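Side-chain contacts in YghZ aldo-keto reductase (Escherichia coli, PDB 3N6Q), which probably reduces aldehydes and ketones with NADPH, as an aldo-keto reductase built on a TIM barrel: residues Lys51-Gly56 and Glu83-Tyr88; Ala47-Ala52 and Thr58-Ala63. All coordinates share one frame; numbering follows the deposited sequence.

Contact 1. Residues Lys51-Gly56 and Glu83-Tyr88; sequences KAFDLG and EDFAAY. With MG (magnesium ion), chain J.
Phe53 and Tyr88 mark the closest backbone approach, their CA atoms 9.7 Å apart, so the last turn of helix 42-54 and the chain just after helix 72-84, in the outer layer of the TIM barrel, are bridged here by side chains alone. Phe53, Phe85 and Tyr88 form an aromatic cluster. The Phe53 ring reaches both partners because chi1 of -170° sends CG opposite the backbone N. Phe85, the first residue to leave helical geometry after helix 72-84, turns its edge to the face of Phe53 in an offset edge-to-face pair, centroids 5.6 Å apart and planes at 69°. The corner atom Phe85 CE1 does the touching; Phe53 CB lies in the plane of the Phe85 ring, at that edge. Tyr88 is inclined at 51° to Phe53, a pairing neither stacked nor T-shaped. Tyr88 OH is hydrogen-bonded to the backbone N of Ala5, while Trp3 packs edge-to-face with Phe85, so the N-terminal arm joins the cluster. Cutting Phe53 back to an alanine is likely to leave Phe85 and Tyr88 without the ring they share and open a gap between helix 42-54 and the residues after helix 72-84. Behind Phe53 its helix closes in a Schellman motif, with Gly56 at positive phi and its N bonded to Phe53 O (3.0 Å). At the start of the other segment, Glu83 OE2 lies doubtfully close to a magnesium ion, at 1.8 Å. Within the cluster, Phe53 CE2 sits over one face of Tyr88, offset toward the rim and 3.7 Å from Tyr88 CG.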
loop_
_atom_site.group_PDB
_atom_site.type_symbol
_atom_site.label_atom_id
_atom_site.label_comp_id
_atom_site.label_asym_id
_atom_site.label_seq_id
_atom_site.Cartn_x
_atom_site.Cartn_y
_atom_site.Cartn_z
ATOM N N LYS B 51 11.085 34.232 -12.140
ATOM C CA LYS B 51 10.098 35.295 -12.311
ATOM C C LYS B 51 8.692 34.780 -12.039
ATOM O O LYS B 51 7.929 35.424 -11.258
ATOM C CB LYS B 51 10.207 35.925 -13.709
ATOM C CG LYS B 51 9.100 36.986 -14.046
ATOM C CD LYS B 51 9.230 38.194 -13.077
ATOM C CE LYS B 51 10.527 38.942 -13.340
ATOM N NZ LYS B 51 10.605 40.255 -12.614
ATOM N N ALA B 52 8.351 33.607 -12.619
ATOM C CA ALA B 52 7.046 33.002 -12.343
ATOM C C ALA B 52 6.757 32.930 -10.856
ATOM O O ALA B 52 5.719 33.421 -10.371
ATOM C CB ALA B 52 6.949 31.592 -12.982
ATOM N N PHE B 53 7.683 32.344 -10.102
ATOM C CA PHE B 53 7.464 32.133 -8.675
ATOM C C PHE B 53 7.435 33.464 -7.894
ATOM O O PHE B 53 6.639 33.609 -6.965
ATOM C CB PHE B 53 8.535 31.201 -8.115
ATOM C CG PHE B 53 8.268 30.724 -6.715
ATOM C CD1 PHE B 53 7.084 30.045 -6.404
ATOM C CD2 PHE B 53 9.196 30.972 -5.698
ATOM C CE1 PHE B 53 6.824 29.574 -5.094
ATOM C CE2 PHE B 53 8.963 30.458 -4.355
ATOM C CZ PHE B 53 7.794 29.774 -4.063
ATOM N N ASP B 54 8.280 34.419 -8.290
ATOM C CA ASP B 54 8.269 35.773 -7.639
ATOM C C ASP B 54 6.928 36.498 -7.913
ATOM O O ASP B 54 6.548 37.426 -7.162
ATOM C CB ASP B 54 9.387 36.597 -8.201
ATOM C CG ASP B 54 10.749 36.258 -7.585
ATOM O OD1 ASP B 54 10.819 35.594 -6.547
ATOM O OD2 ASP B 54 11.700 36.790 -8.112
ATOM N N LEU B 55 6.250 36.123 -8.993
ATOM C CA LEU B 55 4.879 36.672 -9.273
ATOM C C LEU B 55 3.738 35.919 -8.606
ATOM O O LEU B 55 2.568 36.309 -8.757
ATOM C CB LEU B 55 4.613 36.785 -10.779
ATOM C CG LEU B 55 5.457 37.735 -11.607
ATOM C CD1 LEU B 55 5.290 37.376 -13.063
ATOM C CD2 LEU B 55 5.093 39.269 -11.327
ATOM N N GLY B 56 4.055 34.902 -7.791
ATOM C CA GLY B 56 3.025 34.093 -7.138
ATOM C C GLY B 56 2.553 32.912 -7.976
ATOM O O GLY B 56 1.602 32.229 -7.619
ATOM N N GLU B 83 18.620 23.355 -7.946
ATOM C CA GLU B 83 19.531 24.506 -7.806
ATOM C C GLU B 83 18.865 25.676 -7.066
ATOM O O GLU B 83 19.447 26.238 -6.113
ATOM C CB GLU B 83 20.089 24.989 -9.156
ATOM C CG GLU B 83 21.274 24.132 -9.727
ATOM C CD GLU B 83 21.948 24.758 -10.935
ATOM O OE1 GLU B 83 21.511 25.853 -11.328
ATOM O OE2 GLU B 83 22.998 24.219 -11.445
ATOM N N ASP B 84 17.603 25.979 -7.419
ATOM C CA ASP B 84 16.970 27.234 -6.970
ATOM C C ASP B 84 15.752 27.045 -6.067
ATOM O O ASP B 84 15.306 28.012 -5.421
ATOM C CB ASP B 84 16.549 28.050 -8.184
ATOM C CG ASP B 84 17.724 28.689 -8.916
ATOM O OD1 ASP B 84 18.844 28.797 -8.350
ATOM O OD2 ASP B 84 17.489 29.161 -10.045
ATOM N N PHE B 85 15.146 25.852 -6.087
ATOM C CA PHE B 85 13.878 25.668 -5.405
ATOM C C PHE B 85 13.915 24.571 -4.350
ATOM O O PHE B 85 12.887 24.145 -3.926
ATOM C CB PHE B 85 12.726 25.403 -6.411
ATOM C CG PHE B 85 12.414 26.562 -7.308
ATOM C CD1 PHE B 85 11.307 27.369 -7.035
ATOM C CD2 PHE B 85 13.102 26.747 -8.496
ATOM C CE1 PHE B 85 10.978 28.410 -7.884
ATOM C CE2 PHE B 85 12.789 27.766 -9.370
ATOM C CZ PHE B 85 11.737 28.637 -9.039
ATOM N N ALA B 86 15.092 24.204 -3.851
ATOM C CA ALA B 86 15.186 23.187 -2.792
ATOM C C ALA B 86 14.428 23.525 -1.529
ATOM O O ALA B 86 13.921 22.632 -0.854
ATOM C CB ALA B 86 16.662 22.870 -2.460
ATOM N N ALA B 87 14.314 24.789 -1.177
ATOM C CA ALA B 87 13.558 25.103 0.008
ATOM C C ALA B 87 12.075 25.348 -0.308
ATOM O O ALA B 87 11.306 25.648 0.605
ATOM C CB ALA B 87 14.153 26.314 0.718
ATOM N N TYR B 88 11.694 25.284 -1.587
ATOM C CA TYR B 88 10.353 25.805 -1.959
ATOM C C TYR B 88 9.467 24.724 -2.582
ATOM O O TYR B 88 8.393 25.051 -3.100
ATOM C CB TYR B 88 10.459 26.927 -2.993
ATOM C CG TYR B 88 11.152 28.187 -2.474
ATOM C CD1 TYR B 88 10.681 28.851 -1.333
ATOM C CD2 TYR B 88 12.236 28.719 -3.165
ATOM C CE1 TYR B 88 11.333 30.011 -0.850
ATOM C CE2 TYR B 88 12.894 29.882 -2.702
ATOM C CZ TYR B 88 12.418 30.526 -1.575
ATOM O OH TYR B 88 13.076 31.665 -1.149
HETATM MG MG MG J . 24.201 24.968 -12.605
#

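Contact 2. Residues Ala47-Ala52 and Thr58-Ala63; sequences AILRKA and THFDLA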
loop_
_atom_site.group_PDB
_atom_site.type_symbol
_atom_site.label_atom_id
_atom_site.label_comp_id
_atom_site.label_asym_id
_atom_site.label_seq_id
_atom_site.Cartn_x
_atom_site.Cartn_y
_atom_site.Cartn_z
ATOM N N ALA B 47 15.555 32.120 -15.558
ATOM C CA ALA B 47 14.975 33.476 -15.388
ATOM C C ALA B 47 13.440 33.412 -15.415
ATOM O O ALA B 47 12.752 34.099 -14.579
ATOM C CB ALA B 47 15.472 34.385 -16.464
ATOM N N ILE B 48 12.914 32.617 -16.356
ATOM C CA ILE B 48 11.478 32.322 -16.424
ATOM C C ILE B 48 10.908 31.714 -15.139
ATOM O O ILE B 48 9.875 32.205 -14.613
ATOM C CB ILE B 48 11.057 31.531 -17.692
ATOM C CG1 ILE B 48 11.500 32.241 -19.007
ATOM C CG2 ILE B 48 9.516 31.250 -17.611
ATOM C CD1 ILE B 48 11.637 31.350 -20.254
ATOM N N LEU B 49 11.495 30.623 -14.604
ATOM C CA LEU B 49 10.938 30.028 -13.379
ATOM C C LEU B 49 10.984 30.965 -12.211
ATOM O O LEU B 49 10.081 30.953 -11.310
ATOM C CB LEU B 49 11.661 28.700 -12.997
ATOM C CG LEU B 49 11.595 27.629 -14.111
ATOM C CD1 LEU B 49 12.321 26.324 -13.654
ATOM C CD2 LEU B 49 10.127 27.239 -14.407
ATOM N N ARG B 50 12.115 31.670 -12.091
ATOM C CA ARG B 50 12.265 32.531 -10.928
ATOM C C ARG B 50 11.251 33.671 -10.967
ATOM O O ARG B 50 10.691 34.029 -9.957
ATOM C CB ARG B 50 13.666 33.164 -10.888
ATOM C CG ARG B 50 14.754 32.146 -10.498
ATOM C CD ARG B 50 16.096 32.902 -10.399
ATOM N NE ARG B 50 17.174 32.056 -9.863
ATOM C CZ ARG B 50 18.371 32.526 -9.500
ATOM N NH1 ARG B 50 18.645 33.829 -9.639
ATOM N NH2 ARG B 50 19.316 31.689 -9.048
ATOM N N LYS B 51 11.085 34.232 -12.140
ATOM C CA LYS B 51 10.098 35.295 -12.311
ATOM C C LYS B 51 8.692 34.780 -12.039
ATOM O O LYS B 51 7.929 35.424 -11.258
ATOM C CB LYS B 51 10.207 35.925 -13.709
ATOM C CG LYS B 51 9.100 36.986 -14.046
ATOM C CD LYS B 51 9.230 38.194 -13.077
ATOM C CE LYS B 51 10.527 38.942 -13.340
ATOM N NZ LYS B 51 10.605 40.255 -12.614
ATOM N N ALA B 52 8.351 33.607 -12.619
ATOM C CA ALA B 52 7.046 33.002 -12.343
ATOM C C ALA B 52 6.757 32.930 -10.856
ATOM O O ALA B 52 5.719 33.421 -10.371
ATOM C CB ALA B 52 6.949 31.592 -12.982
ATOM N N THR B 58 2.553 29.451 -8.718
ATOM C CA THR B 58 3.010 28.321 -7.912
ATOM C C THR B 58 2.781 27.004 -8.681
ATOM O O THR B 58 3.177 25.907 -8.174
ATOM C CB THR B 58 2.229 28.218 -6.636
ATOM O OG1 THR B 58 0.830 28.252 -6.981
ATOM C CG2 THR B 58 2.544 29.381 -5.663
ATOM N N HIS B 59 2.215 27.091 -9.891
ATOM C CA HIS B 59 1.851 25.843 -10.642
ATOM C C HIS B 59 2.610 25.833 -11.973
ATOM O O HIS B 59 2.598 26.811 -12.772
ATOM C CB HIS B 59 0.300 25.723 -10.904
ATOM C CG HIS B 59 -0.084 24.518 -11.727
ATOM N ND1 HIS B 59 0.566 23.294 -11.592
ATOM C CD2 HIS B 59 -1.027 24.343 -12.695
ATOM C CE1 HIS B 59 0.052 22.426 -12.470
ATOM N NE2 HIS B 59 -0.945 23.022 -13.121
ATOM N N PHE B 60 3.431 24.772 -12.100
ATOM C CA PHE B 60 4.348 24.514 -13.199
ATOM C C PHE B 60 3.838 23.225 -13.834
ATOM O O PHE B 60 3.796 22.163 -13.201
ATOM C CB PHE B 60 5.764 24.346 -12.632
ATOM C CG PHE B 60 6.294 25.620 -12.045
ATOM C CD1 PHE B 60 6.803 26.565 -12.877
ATOM C CD2 PHE B 60 5.896 26.014 -10.787
ATOM C CE1 PHE B 60 7.150 27.828 -12.408
ATOM C CE2 PHE B 60 6.209 27.297 -10.309
ATOM C CZ PHE B 60 6.864 28.177 -11.125
ATOM N N ASP B 61 3.491 23.309 -15.109
ATOM C CA ASP B 61 2.804 22.194 -15.769
ATOM C C ASP B 61 3.740 21.587 -16.834
ATOM O O ASP B 61 4.183 22.261 -17.750
ATOM C CB ASP B 61 1.481 22.692 -16.402
ATOM C CG ASP B 61 0.739 21.598 -17.209
ATOM O OD1 ASP B 61 0.074 20.739 -16.564
ATOM O OD2 ASP B 61 0.813 21.600 -18.464
ATOM N N LEU B 62 4.017 20.292 -16.682
ATOM C CA LEU B 62 4.961 19.561 -17.544
ATOM C C LEU B 62 4.222 18.410 -18.218
ATOM O O LEU B 62 3.033 18.188 -17.932
ATOM C CB LEU B 62 6.112 19.012 -16.712
ATOM C CG LEU B 62 6.992 20.189 -16.250
ATOM C CD1 LEU B 62 6.718 20.645 -14.803
ATOM C CD2 LEU B 62 8.535 19.835 -16.428
ATOM N N ALA B 63 4.916 17.671 -19.088
ATOM C CA ALA B 63 4.389 16.391 -19.585
ATOM C C ALA B 63 5.664 15.618 -19.958
ATOM O O ALA B 63 6.739 16.199 -20.106
ATOM C CB ALA B 63 3.524 16.575 -20.802
#
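Leu49 and Ala52, one helical turn apart on helix 42-54, both press on Phe60 of strand 59-61, joining the helix of a beta-alpha-beta unit to its second strand in the TIM barrel. Along the helix, Leu49 is the first to touch: CG stands anti to the carbonyl carbon (chi1 -58°), and chi2 of -179° extends CD1 away from CA and leaves CD2, the folded-back branch, against Phe60. That CD2 methyl reaches CE1 of the Phe60 ring at 3.6 Å and CD1 of the ring at 3.7 Å, the two side chains running at a slant to each other. Leu49 also touches Leu30 of strand 24-31 and Phe77 and Leu80 of helix 72-84, so it packs between helix 72-84 and strand 24-31 as well as against Phe60. Arg50 points away from the strand, and Lys51, whose NZ forms a salt bridge with Glu309, does not reach it. Ala52 brings the helix back to the strand, its CA 7.6 Å from that of Thr58, and its short side chain lets the ring come close. Phe60 fits against these residues from the barrel wall, lying also on Leu30 and Leu92, while its backbone bonds to Ile93 and Ser95 tie it into the sheet. The contact is buried and wholly apolar. Ala52 CB approaches the outer end of the ring obliquely, 3.8 Å from Phe60 CE1 and 3.9 Å from Phe60 CZ.

Overall arrangement
Contacts 1 and 2 lie about 8 Å apart, centre to centre, on the same side of the barrel, and both start from helix 42-54, sharing Lys51 and Ala52. Along the chain, that helix is followed by strand 59-61, the partner in contact 2, and then by helix 72-84, whose following residues enter contact 1. One helix is therefore fixed in two directions: inward onto the parallel barrel sheet and laterally to the next part of the outer layer. The contacts also meet directly, through the Asp84 OD2 to Arg50 NE salt bridge of 2.9 Å and the packing of Phe85 CZ on Leu49 O, so they form one packed region of the barrel's outer layer and the strand beneath.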